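Local coordinates for protein virulence factor (PDB 2W3Y) that acts as a virulence factor of a Drosophila-infecting bacterium, is S-palmitoylated and binds to lipid vesicles, at residues N27-I32 against E251-D256; I32-S37 against K86-Y91; P103-D108 against K241-F246; K188-I193 against G225-I230. All coordinates share one frame; numbering follows the deposited sequence.

Contact 1 (N27-I32 against E251-D256)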
# COMPACT_ATOMS: atom_id res chain seq x y z
N ASN A 27 -15.60 14.72 -12.05
CA ASN A 27 -14.77 15.63 -12.84
C ASN A 27 -14.00 16.63 -11.96
O ASN A 27 -13.20 17.41 -12.47
CB ASN A 27 -15.62 16.37 -13.87
CG ASN A 27 -17.05 16.62 -13.38
OD1 ASN A 27 -17.34 17.66 -12.79
ND2 ASN A 27 -17.93 15.64 -13.61
N GLU A 28 -14.26 16.59 -10.65
CA GLU A 28 -13.66 17.51 -9.67
C GLU A 28 -12.68 16.83 -8.68
O GLU A 28 -11.82 17.51 -8.10
CB GLU A 28 -14.76 18.24 -8.89
CG GLU A 28 -15.33 19.48 -9.59
CD GLU A 28 -14.63 20.79 -9.18
OE1 GLU A 28 -13.39 20.78 -8.98
OE2 GLU A 28 -15.33 21.83 -9.07
N THR A 29 -12.82 15.51 -8.48
CA THR A 29 -11.86 14.73 -7.68
C THR A 29 -10.45 14.86 -8.26
O THR A 29 -10.27 15.08 -9.46
CB THR A 29 -12.22 13.22 -7.63
OG1 THR A 29 -12.60 12.77 -8.93
CG2 THR A 29 -13.35 12.96 -6.64
N PHE A 30 -9.45 14.70 -7.40
CA PHE A 30 -8.07 14.93 -7.81
C PHE A 30 -7.42 13.72 -8.48
O PHE A 30 -7.58 12.60 -8.01
CB PHE A 30 -7.25 15.46 -6.64
CG PHE A 30 -7.81 16.73 -6.05
CD1 PHE A 30 -7.76 17.93 -6.78
CD2 PHE A 30 -8.40 16.73 -4.80
CE1 PHE A 30 -8.29 19.12 -6.24
CE2 PHE A 30 -8.93 17.92 -4.25
CZ PHE A 30 -8.88 19.11 -4.98
N ASP A 31 -6.72 13.96 -9.59
CA ASP A 31 -5.97 12.90 -10.28
C ASP A 31 -4.95 12.24 -9.35
O ASP A 31 -4.34 12.91 -8.52
CB ASP A 31 -5.24 13.48 -11.50
CG ASP A 31 -6.20 13.91 -12.60
OD1 ASP A 31 -7.35 13.42 -12.61
OD2 ASP A 31 -5.78 14.72 -13.46
N ILE A 32 -4.76 10.93 -9.49
CA ILE A 32 -3.76 10.21 -8.70
C ILE A 32 -2.57 9.85 -9.57
O ILE A 32 -2.63 9.99 -10.80
CB ILE A 32 -4.35 8.96 -7.96
CG1 ILE A 32 -4.79 7.87 -8.96
CG2 ILE A 32 -5.47 9.41 -6.99
CD1 ILE A 32 -5.06 6.49 -8.32
N GLU A 251 -10.46 14.20 -1.71
CA GLU A 251 -10.69 12.91 -2.38
C GLU A 251 -9.94 12.73 -3.70
O GLU A 251 -10.05 13.56 -4.60
CB GLU A 251 -12.20 12.70 -2.63
CG GLU A 251 -12.54 11.29 -3.13
CD GLU A 251 -14.03 11.06 -3.38
OE1 GLU A 251 -14.34 10.19 -4.22
OE2 GLU A 251 -14.87 11.75 -2.73
N GLY A 252 -9.18 11.64 -3.82
CA GLY A 252 -8.57 11.29 -5.09
C GLY A 252 -9.47 10.34 -5.88
O GLY A 252 -10.39 9.75 -5.32
N LYS A 253 -9.22 10.21 -7.18
CA LYS A 253 -9.84 9.16 -7.99
C LYS A 253 -9.65 7.79 -7.34
O LYS A 253 -8.64 7.55 -6.68
CB LYS A 253 -9.20 9.15 -9.38
CG LYS A 253 -10.02 9.81 -10.48
CD LYS A 253 -9.91 11.31 -10.45
CE LYS A 253 -10.62 11.89 -11.67
NZ LYS A 253 -11.00 13.31 -11.47
N ALA A 254 -10.63 6.91 -7.51
CA ALA A 254 -10.58 5.57 -6.91
C ALA A 254 -9.33 4.77 -7.33
O ALA A 254 -9.08 4.57 -8.52
CB ALA A 254 -11.87 4.79 -7.23
N ILE A 255 -8.58 4.29 -6.34
CA ILE A 255 -7.45 3.39 -6.62
C ILE A 255 -7.89 2.05 -7.21
O ILE A 255 -7.12 1.41 -7.93
CB ILE A 255 -6.46 3.20 -5.42
CG1 ILE A 255 -7.12 2.44 -4.25
CG2 ILE A 255 -5.86 4.54 -4.99
CD1 ILE A 255 -6.16 1.97 -3.17
N ASP A 256 -9.13 1.65 -6.94
CA ASP A 256 -9.66 0.41 -7.56
C ASP A 256 -9.89 0.48 -9.08
O ASP A 256 -10.13 -0.55 -9.73
CB ASP A 256 -10.86 -0.18 -6.78
CG ASP A 256 -12.15 0.64 -6.93
OD1 ASP A 256 -12.19 1.58 -7.74
OD2 ASP A 256 -13.14 0.30 -6.23
O HOH W 1 -9.88 15.48 -12.98
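A single beta bridge between Phe30 and Gly252 joins two loops, one following helix 9-18 and the other following helix 237-250, with Thr29 and Lys253 meeting beside it. Phe30 N donates to Glu251 O at 3.1 Å in an almost straight bond, and Lys253 N returns one to Phe30 O at 3.0 Å. The bridge brings the backbones close at Gly252, whose CA adds a CA-H...O contact to the same Phe30 carbonyl. The long side chain of Lys253 bends at chi2 (79°), which turns its CD toward Thr29 OG1, 3.4 Å away. Lys253 NZ donates to Thr29 O at 2.8 Å, from well above the carbonyl plane, and to Thr29 OG1 at 3.1 Å. The other branch of Thr29, CG2, rests against the extended side chain of Glu251, 3.8 Å from its OE1. Beyond the bridge, Ile32 CG2 lies near Lys253 O, while Ile32 CD1 reaches Ile255 CG2 at 3.9 Å, the two side chains crossing at about a right angle. Tyr44 of strand 40-49 touches both isoleucines, and the Phe30 ring stacks with His18. Asp31 runs alongside Lys253, pointing the same way, but the OD1-NZ ion pair is long at 3.8 Å; a water accepts from NZ and donates to OD1, linking the two charges. Four oxygens (Thr29 O, Thr29 OG1, Ser26 O and the water) lie round the ammonium, whose three N-H must be shared among them, and the nearby carboxylate would be expected to favour its positive charge.

Contact 2 (I32-S37 against K86-Y91)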
# COMPACT_ATOMS: atom_id res chain seq x y z
N ILE A 32 -4.76 10.93 -9.49
CA ILE A 32 -3.76 10.21 -8.70
C ILE A 32 -2.57 9.85 -9.57
O ILE A 32 -2.63 9.99 -10.80
CB ILE A 32 -4.35 8.96 -7.96
CG1 ILE A 32 -4.79 7.87 -8.96
CG2 ILE A 32 -5.47 9.41 -6.99
CD1 ILE A 32 -5.06 6.49 -8.32
N VAL A 33 -1.49 9.41 -8.94
CA VAL A 33 -0.30 9.05 -9.66
C VAL A 33 -0.59 7.77 -10.45
O VAL A 33 -1.06 6.79 -9.88
CB VAL A 33 0.89 8.88 -8.70
CG1 VAL A 33 2.12 8.29 -9.45
CG2 VAL A 33 1.22 10.23 -8.00
N PRO A 34 -0.36 7.80 -11.78
CA PRO A 34 -0.65 6.62 -12.61
C PRO A 34 0.12 5.38 -12.16
O PRO A 34 1.32 5.46 -11.84
CB PRO A 34 -0.22 7.07 -14.02
CG PRO A 34 -0.37 8.58 -13.96
CD PRO A 34 0.14 8.93 -12.59
N GLY A 35 -0.58 4.25 -12.12
CA GLY A 35 -0.02 3.01 -11.56
C GLY A 35 1.18 2.48 -12.32
O GLY A 35 2.08 1.91 -11.73
N LEU A 36 1.18 2.65 -13.64
CA LEU A 36 2.27 2.13 -14.44
C LEU A 36 2.71 3.13 -15.51
O LEU A 36 1.91 3.60 -16.30
CB LEU A 36 1.89 0.77 -15.05
CG LEU A 36 2.87 0.08 -16.01
CD1 LEU A 36 4.16 -0.29 -15.29
CD2 LEU A 36 2.22 -1.15 -16.63
N SER A 37 4.01 3.41 -15.54
CA SER A 37 4.57 4.47 -16.36
C SER A 37 5.98 4.13 -16.78
O SER A 37 6.66 3.31 -16.15
CB SER A 37 4.59 5.78 -15.53
OG SER A 37 5.51 6.70 -16.07
N LYS A 86 8.64 12.38 -13.48
CA LYS A 86 9.59 11.49 -12.80
C LYS A 86 9.46 11.53 -11.27
O LYS A 86 9.54 10.50 -10.59
CB LYS A 86 11.02 11.84 -13.22
CG LYS A 86 11.38 11.36 -14.60
CD LYS A 86 12.84 11.70 -14.94
CE LYS A 86 13.10 11.55 -16.43
NZ LYS A 86 12.81 10.17 -16.87
N GLU A 87 9.26 12.74 -10.74
CA GLU A 87 9.17 12.97 -9.31
C GLU A 87 7.87 12.47 -8.67
O GLU A 87 7.82 12.30 -7.44
CB GLU A 87 9.42 14.45 -9.01
CG GLU A 87 10.89 14.82 -9.09
CD GLU A 87 11.11 16.33 -8.99
OE1 GLU A 87 11.37 16.83 -7.87
OE2 GLU A 87 10.99 17.01 -10.04
N LYS A 88 6.84 12.20 -9.47
CA LYS A 88 5.66 11.46 -8.96
C LYS A 88 6.02 10.08 -8.37
O LYS A 88 5.29 9.54 -7.52
CB LYS A 88 4.58 11.27 -10.04
CG LYS A 88 3.97 12.55 -10.56
CD LYS A 88 3.06 12.24 -11.76
CE LYS A 88 2.81 13.48 -12.61
NZ LYS A 88 1.93 14.45 -11.96
N TYR A 89 7.13 9.51 -8.82
CA TYR A 89 7.60 8.21 -8.35
C TYR A 89 8.82 8.31 -7.41
O TYR A 89 9.53 7.33 -7.20
CB TYR A 89 7.85 7.28 -9.55
CG TYR A 89 6.63 7.19 -10.45
CD1 TYR A 89 5.61 6.28 -10.17
CD2 TYR A 89 6.48 8.05 -11.54
CE1 TYR A 89 4.47 6.21 -10.98
CE2 TYR A 89 5.34 8.00 -12.35
CZ TYR A 89 4.34 7.06 -12.06
OH TYR A 89 3.21 7.03 -12.83
N HIS A 90 9.04 9.48 -6.82
CA HIS A 90 10.13 9.67 -5.86
C HIS A 90 9.59 9.42 -4.47
O HIS A 90 8.73 10.16 -3.99
CB HIS A 90 10.74 11.09 -5.96
CG HIS A 90 11.67 11.26 -7.11
ND1 HIS A 90 12.49 12.37 -7.24
CD2 HIS A 90 11.94 10.47 -8.17
CE1 HIS A 90 13.21 12.25 -8.35
NE2 HIS A 90 12.89 11.10 -8.93
N TYR A 91 10.11 8.38 -3.83
CA TYR A 91 9.64 7.99 -2.50
C TYR A 91 9.64 9.13 -1.46
O TYR A 91 8.73 9.22 -0.61
CB TYR A 91 10.44 6.81 -1.96
CG TYR A 91 9.94 6.37 -0.61
CD1 TYR A 91 8.76 5.62 -0.51
CD2 TYR A 91 10.60 6.73 0.57
CE1 TYR A 91 8.26 5.22 0.72
CE2 TYR A 91 10.09 6.33 1.82
CZ TYR A 91 8.93 5.57 1.87
OH TYR A 91 8.40 5.16 3.04
O HOH W 2 3.10 8.94 -15.08
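Tyr89 and Val33 slide past each other in opposite directions, the phenol running out from the 86-91 turn toward the bend of segment 32-37. Tyr89 CG stands anti to its carbonyl carbon (chi1 -54°), which starts the ring on this course. Along one side of the ring, Val33 CG1, anti to its own backbone N, approaches obliquely and comes within 3.5 Å of Tyr89 CE1. The same methyl is 3.9 Å from Lys88 CB, so one valine branch fills the angle between two consecutive residues of the turn. Pro34 crosses the tyrosine at about a right angle, with both its CB and its CD 3.6 Å from Tyr89 OH. At the end of the phenol, OH donates to Pro34 O at 2.6 Å; this carbonyl oxygen lies at the ring edge, near the ring plane. Ser37 CB approaches the hydroxyl to 3.3 Å, while Ser37 OG has its main partner in Asp39 N. A water near the ring plane donates to Tyr89 OH at 3.0 Å and makes only a weak, long link to Ser37 OG. Val42 and Leu169, from two strands of the large sheet, also touch this part of the structure, the first on both Val33 and Tyr89 and the second on Tyr89. The amino end of Lys88 turns elsewhere, to Asn79 of helix 57-81. The tyrosine hydroxyl thus both gives and accepts a hydrogen bond, tying the turn before helix 91-105 to the backbone leading into strand 36-37, while the valine and proline carbons pack about the phenol.

Contact 3 (P103-D108 against K241-F246)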
# COMPACT_ATOMS: atom_id res chain seq x y z
N PRO A 103 0.45 11.58 12.05
CA PRO A 103 0.18 12.18 13.37
C PRO A 103 -1.29 12.56 13.56
O PRO A 103 -1.83 12.47 14.67
CB PRO A 103 1.04 13.45 13.34
CG PRO A 103 2.09 13.19 12.35
CD PRO A 103 1.44 12.36 11.29
N ALA A 104 -1.95 12.92 12.45
CA ALA A 104 -3.33 13.39 12.46
C ALA A 104 -4.37 12.31 12.71
O ALA A 104 -5.30 12.52 13.50
CB ALA A 104 -3.63 14.11 11.15
N PHE A 105 -4.22 11.15 12.07
CA PHE A 105 -5.27 10.12 12.05
C PHE A 105 -4.81 8.72 12.46
O PHE A 105 -5.60 7.78 12.50
CB PHE A 105 -5.89 10.02 10.65
CG PHE A 105 -6.37 11.32 10.09
CD1 PHE A 105 -7.54 11.91 10.56
CD2 PHE A 105 -5.68 11.95 9.07
CE1 PHE A 105 -8.01 13.10 10.03
CE2 PHE A 105 -6.13 13.16 8.52
CZ PHE A 105 -7.30 13.73 9.00
N PHE A 106 -3.53 8.58 12.77
CA PHE A 106 -2.97 7.24 12.96
C PHE A 106 -2.17 7.13 14.25
O PHE A 106 -1.86 8.12 14.92
CB PHE A 106 -2.08 6.86 11.76
CG PHE A 106 -2.83 6.73 10.45
CD1 PHE A 106 -3.21 5.48 9.98
CD2 PHE A 106 -3.13 7.85 9.69
CE1 PHE A 106 -3.90 5.36 8.78
CE2 PHE A 106 -3.82 7.74 8.50
CZ PHE A 106 -4.21 6.48 8.04
N THR A 107 -1.80 5.90 14.58
CA THR A 107 -1.03 5.64 15.78
C THR A 107 0.09 4.65 15.44
O THR A 107 0.17 4.19 14.29
CB THR A 107 -1.96 5.17 16.93
OG1 THR A 107 -1.22 5.10 18.16
CG2 THR A 107 -2.64 3.84 16.62
N ASP A 108 0.94 4.33 16.42
CA ASP A 108 2.13 3.48 16.23
C ASP A 108 2.86 3.75 14.91
O ASP A 108 2.97 2.86 14.05
CB ASP A 108 1.77 1.99 16.36
CG ASP A 108 1.32 1.61 17.77
OD1 ASP A 108 1.79 2.23 18.76
OD2 ASP A 108 0.49 0.70 17.88
N LYS A 241 -16.03 12.84 12.39
CA LYS A 241 -16.32 14.01 11.55
C LYS A 241 -15.11 14.66 10.90
O LYS A 241 -15.18 15.04 9.73
CB LYS A 241 -17.13 15.07 12.32
CG LYS A 241 -18.61 14.75 12.39
CD LYS A 241 -19.44 16.00 12.74
CE LYS A 241 -19.35 16.36 14.21
NZ LYS A 241 -20.48 17.28 14.59
N LYS A 242 -14.00 14.80 11.64
CA LYS A 242 -12.81 15.38 11.01
C LYS A 242 -12.22 14.46 9.94
O LYS A 242 -11.76 14.94 8.91
CB LYS A 242 -11.76 15.89 12.02
CG LYS A 242 -10.99 14.84 12.80
CD LYS A 242 -9.72 15.46 13.44
CE LYS A 242 -8.46 15.14 12.62
NZ LYS A 242 -7.43 16.20 12.60
N VAL A 243 -12.25 13.15 10.20
CA VAL A 243 -11.86 12.13 9.22
C VAL A 243 -12.70 12.28 7.95
O VAL A 243 -12.16 12.52 6.88
CB VAL A 243 -11.97 10.68 9.81
CG1 VAL A 243 -11.79 9.61 8.72
CG2 VAL A 243 -10.94 10.48 10.95
N ASP A 244 -14.03 12.17 8.10
CA ASP A 244 -14.97 12.21 6.97
C ASP A 244 -14.90 13.50 6.15
O ASP A 244 -14.92 13.43 4.92
CB ASP A 244 -16.41 11.96 7.43
CG ASP A 244 -16.65 10.51 7.82
OD1 ASP A 244 -15.83 9.63 7.44
OD2 ASP A 244 -17.67 10.24 8.51
N ASN A 245 -14.79 14.64 6.83
CA ASN A 245 -14.69 15.94 6.17
C ASN A 245 -13.39 16.08 5.38
O ASN A 245 -13.39 16.57 4.25
CB ASN A 245 -14.82 17.10 7.17
CG ASN A 245 -16.25 17.31 7.70
OD1 ASN A 245 -17.23 16.97 7.03
ND2 ASN A 245 -16.36 17.87 8.90
N PHE A 246 -12.29 15.67 5.99
CA PHE A 246 -10.98 15.72 5.35
C PHE A 246 -10.97 14.84 4.10
O PHE A 246 -10.56 15.27 3.02
CB PHE A 246 -9.91 15.28 6.34
CG PHE A 246 -8.53 15.17 5.74
CD1 PHE A 246 -7.69 16.27 5.69
CD2 PHE A 246 -8.07 13.95 5.24
CE1 PHE A 246 -6.42 16.19 5.14
CE2 PHE A 246 -6.80 13.85 4.68
CZ PHE A 246 -5.98 14.98 4.62
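Phe105, the last residue of helix 91-105, meets helix 237-250 in a buried helix-to-helix contact at the point where the chain passes into strand 106-107. Its CB points toward the other helix; CG stands anti to the carbonyl carbon (chi1 -53°), and the ring beyond it meets Lys242, Val243 and Phe246. On one side of the ring CD1 rests 3.7 Å from Val243 CG2, the branch that lies beside the valine backbone N. The next atom, CE1, comes to 3.3 Å from Lys242 CE; the lysine reaches toward the phenylalanine tip to tip after bending at chi3 and chi4. At the far end, CZ lies over one face of the Phe246 ring, 3.8 Å from CG. CE2 sits above that same face toward its rim. The planes of the Phe105 and Phe246 rings are inclined at 47°, with the ring centroids 5.1 Å apart. The aromatic cluster continues beyond the two segments, for Phe105 also meets Phe70 of helix 57-81, and Phe246 meets Phe14 of helix 9-18 edge-to-face. Ala104, one residue earlier, gives its carbonyl oxygen to Arg229 NH2, and its CB lies 3.6 Å above one face of the Phe105 ring, offset toward the rim.

Contact 4 (K188-I193 against G225-I230)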
# COMPACT_ATOMS: atom_id res chain seq x y z
N LYS A 188 -6.75 -4.88 13.18
CA LYS A 188 -5.77 -3.80 13.04
C LYS A 188 -5.69 -3.32 11.59
O LYS A 188 -5.21 -4.06 10.72
CB LYS A 188 -4.39 -4.25 13.54
CG LYS A 188 -3.33 -3.14 13.60
CD LYS A 188 -1.90 -3.69 13.80
CE LYS A 188 -1.71 -4.34 15.17
NZ LYS A 188 -2.00 -3.42 16.32
N PRO A 189 -6.22 -2.11 11.30
CA PRO A 189 -6.00 -1.55 9.97
C PRO A 189 -4.73 -0.70 9.87
O PRO A 189 -4.56 0.24 10.67
CB PRO A 189 -7.25 -0.70 9.74
CG PRO A 189 -7.69 -0.27 11.13
CD PRO A 189 -7.10 -1.26 12.12
N ARG A 190 -3.87 -1.01 8.90
CA ARG A 190 -2.61 -0.24 8.69
C ARG A 190 -2.53 0.42 7.31
O ARG A 190 -2.93 -0.19 6.30
CB ARG A 190 -1.39 -1.15 8.87
CG ARG A 190 -1.16 -1.72 10.26
CD ARG A 190 0.03 -2.71 10.27
NE ARG A 190 -0.33 -4.07 9.82
CZ ARG A 190 0.53 -4.96 9.29
NH1 ARG A 190 1.81 -4.64 9.14
NH2 ARG A 190 0.10 -6.17 8.91
N PHE A 191 -2.00 1.66 7.29
CA PHE A 191 -1.70 2.45 6.10
C PHE A 191 -0.17 2.40 5.91
O PHE A 191 0.59 2.75 6.82
CB PHE A 191 -2.19 3.89 6.32
CG PHE A 191 -1.78 4.88 5.26
CD1 PHE A 191 -2.58 5.12 4.15
CD2 PHE A 191 -0.61 5.65 5.40
CE1 PHE A 191 -2.20 6.08 3.18
CE2 PHE A 191 -0.23 6.59 4.45
CZ PHE A 191 -1.02 6.81 3.34
N LEU A 192 0.28 1.92 4.75
CA LEU A 192 1.72 1.70 4.47
C LEU A 192 2.16 2.20 3.09
O LEU A 192 1.49 1.93 2.10
CB LEU A 192 2.05 0.20 4.59
CG LEU A 192 1.85 -0.45 5.97
CD1 LEU A 192 1.70 -1.97 5.91
CD2 LEU A 192 2.98 -0.04 6.95
N ILE A 193 3.27 2.96 3.04
CA ILE A 193 3.91 3.32 1.76
C ILE A 193 5.35 2.82 1.77
O ILE A 193 6.13 3.22 2.63
CB ILE A 193 3.91 4.85 1.42
CG1 ILE A 193 2.59 5.57 1.80
CG2 ILE A 193 4.32 5.06 -0.06
CD1 ILE A 193 1.41 5.39 0.81
N GLY A 225 4.39 4.51 7.56
CA GLY A 225 3.05 4.00 7.83
C GLY A 225 2.58 4.15 9.26
O GLY A 225 3.31 4.63 10.12
N GLY A 226 1.34 3.72 9.50
CA GLY A 226 0.79 3.74 10.84
C GLY A 226 -0.46 2.90 10.91
O GLY A 226 -0.94 2.39 9.90
N THR A 227 -0.98 2.77 12.13
CA THR A 227 -2.21 2.04 12.41
C THR A 227 -3.34 3.06 12.51
O THR A 227 -3.20 4.05 13.22
CB THR A 227 -2.08 1.28 13.74
OG1 THR A 227 -0.96 0.37 13.67
CG2 THR A 227 -3.35 0.49 14.09
N PHE A 228 -4.46 2.83 11.81
CA PHE A 228 -5.59 3.74 11.90
C PHE A 228 -6.35 3.63 13.23
O PHE A 228 -6.51 2.54 13.77
CB PHE A 228 -6.57 3.58 10.73
CG PHE A 228 -7.70 4.58 10.75
CD1 PHE A 228 -7.46 5.93 10.53
CD2 PHE A 228 -9.02 4.16 10.98
CE1 PHE A 228 -8.49 6.85 10.55
CE2 PHE A 228 -10.05 5.08 11.00
CZ PHE A 228 -9.80 6.42 10.78
N ARG A 229 -6.80 4.77 13.73
CA ARG A 229 -7.56 4.87 14.97
C ARG A 229 -9.01 4.45 14.73
O ARG A 229 -9.94 5.27 14.83
CB ARG A 229 -7.50 6.30 15.51
CG ARG A 229 -6.12 6.77 15.89
CD ARG A 229 -6.20 7.92 16.87
NE ARG A 229 -5.94 9.20 16.25
CZ ARG A 229 -6.32 10.37 16.75
NH1 ARG A 229 -7.01 10.44 17.88
NH2 ARG A 229 -6.02 11.48 16.10
N ILE A 230 -9.21 3.18 14.42
CA ILE A 230 -10.55 2.66 14.06
C ILE A 230 -11.53 2.66 15.25
O ILE A 230 -12.74 2.88 15.06
CB ILE A 230 -10.45 1.24 13.39
CG1 ILE A 230 -11.76 0.84 12.72
CG2 ILE A 230 -9.95 0.18 14.38
CD1 ILE A 230 -12.11 1.63 11.46
O HOH W 3 -0.38 -1.03 15.98
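Strands 188-193 and 225-228 pair antiparallel, their axes 4.6 Å apart at closest approach, with Phe191 and Gly226 forming a hydrogen-bonded pair between the non-hydrogen-bonded pairs Arg190-Thr227 and Leu192-Gly225. They are neighbours in the large mixed sheet, where strand 166-179 bonds along the other edge of strand 185-198. Phe191 N donates to Gly226 O and Gly226 N to Phe191 O, each at 2.9 Å; Phe228 N adds a third bond, to Pro189 O at 2.8 Å. Two CA-H...O contacts, from Arg190 CA to Gly226 O and from Thr227 CA to Pro189 O, lie alongside them. Arg190, Leu192 and Thr227 share one face of the sheet. There Thr227 CG2, anti to the backbone N (chi1 of OG1 -59°), meets Lys188 CG at 3.7 Å, the two side chains crossing at about a right angle. Lys188 bends at chi3 and chi4, and a water joins its NZ to Thr227 OG1. Arg190 CG passes 4.0 Å from Thr227 OG1, but its guanidinium turns away to Asp176 and to Gly134 O. Leu192 CD2 leans over Gly225, 4.1 Å from its CA; the leucine side chain is about 8 Å from the bound palmitic acid. Elsewhere, Pro189 CG touches Phe228 CB at 4.0 Å and Ile230 CB. The Phe191 ring lies on the opposite face, against helix 91-105. The face bearing Arg190, Leu192 and Thr227 is thus mixed, ion-paired and water-linked beside a buried, apolar leucine, while Phe191 and Phe228 turn apolar rings toward the helices.

From the N terminus, segment 27-32 opens the longest loop, which contact 1 closes at 251-256; the other three contacts are nested inside it. Contact 2 takes up the chain at Ile32, shared with contact 1, and closes at 86-91 a loop of 48 residues holding strand 40-49 and helix 57-81, before contacts 3 and 4 open. Contact 3 then spans from the end of helix 91-105 to helix 237-250, and contact 4, a strand pairing, is nested within that span. Contacts 3 and 4 adjoin through Thr107 N and Thr227 O, whereas contact 2 reaches contact 4 through Tyr91 OH and Ile193 O. Together they tie the N-terminal loop and the helices to the large mixed sheet.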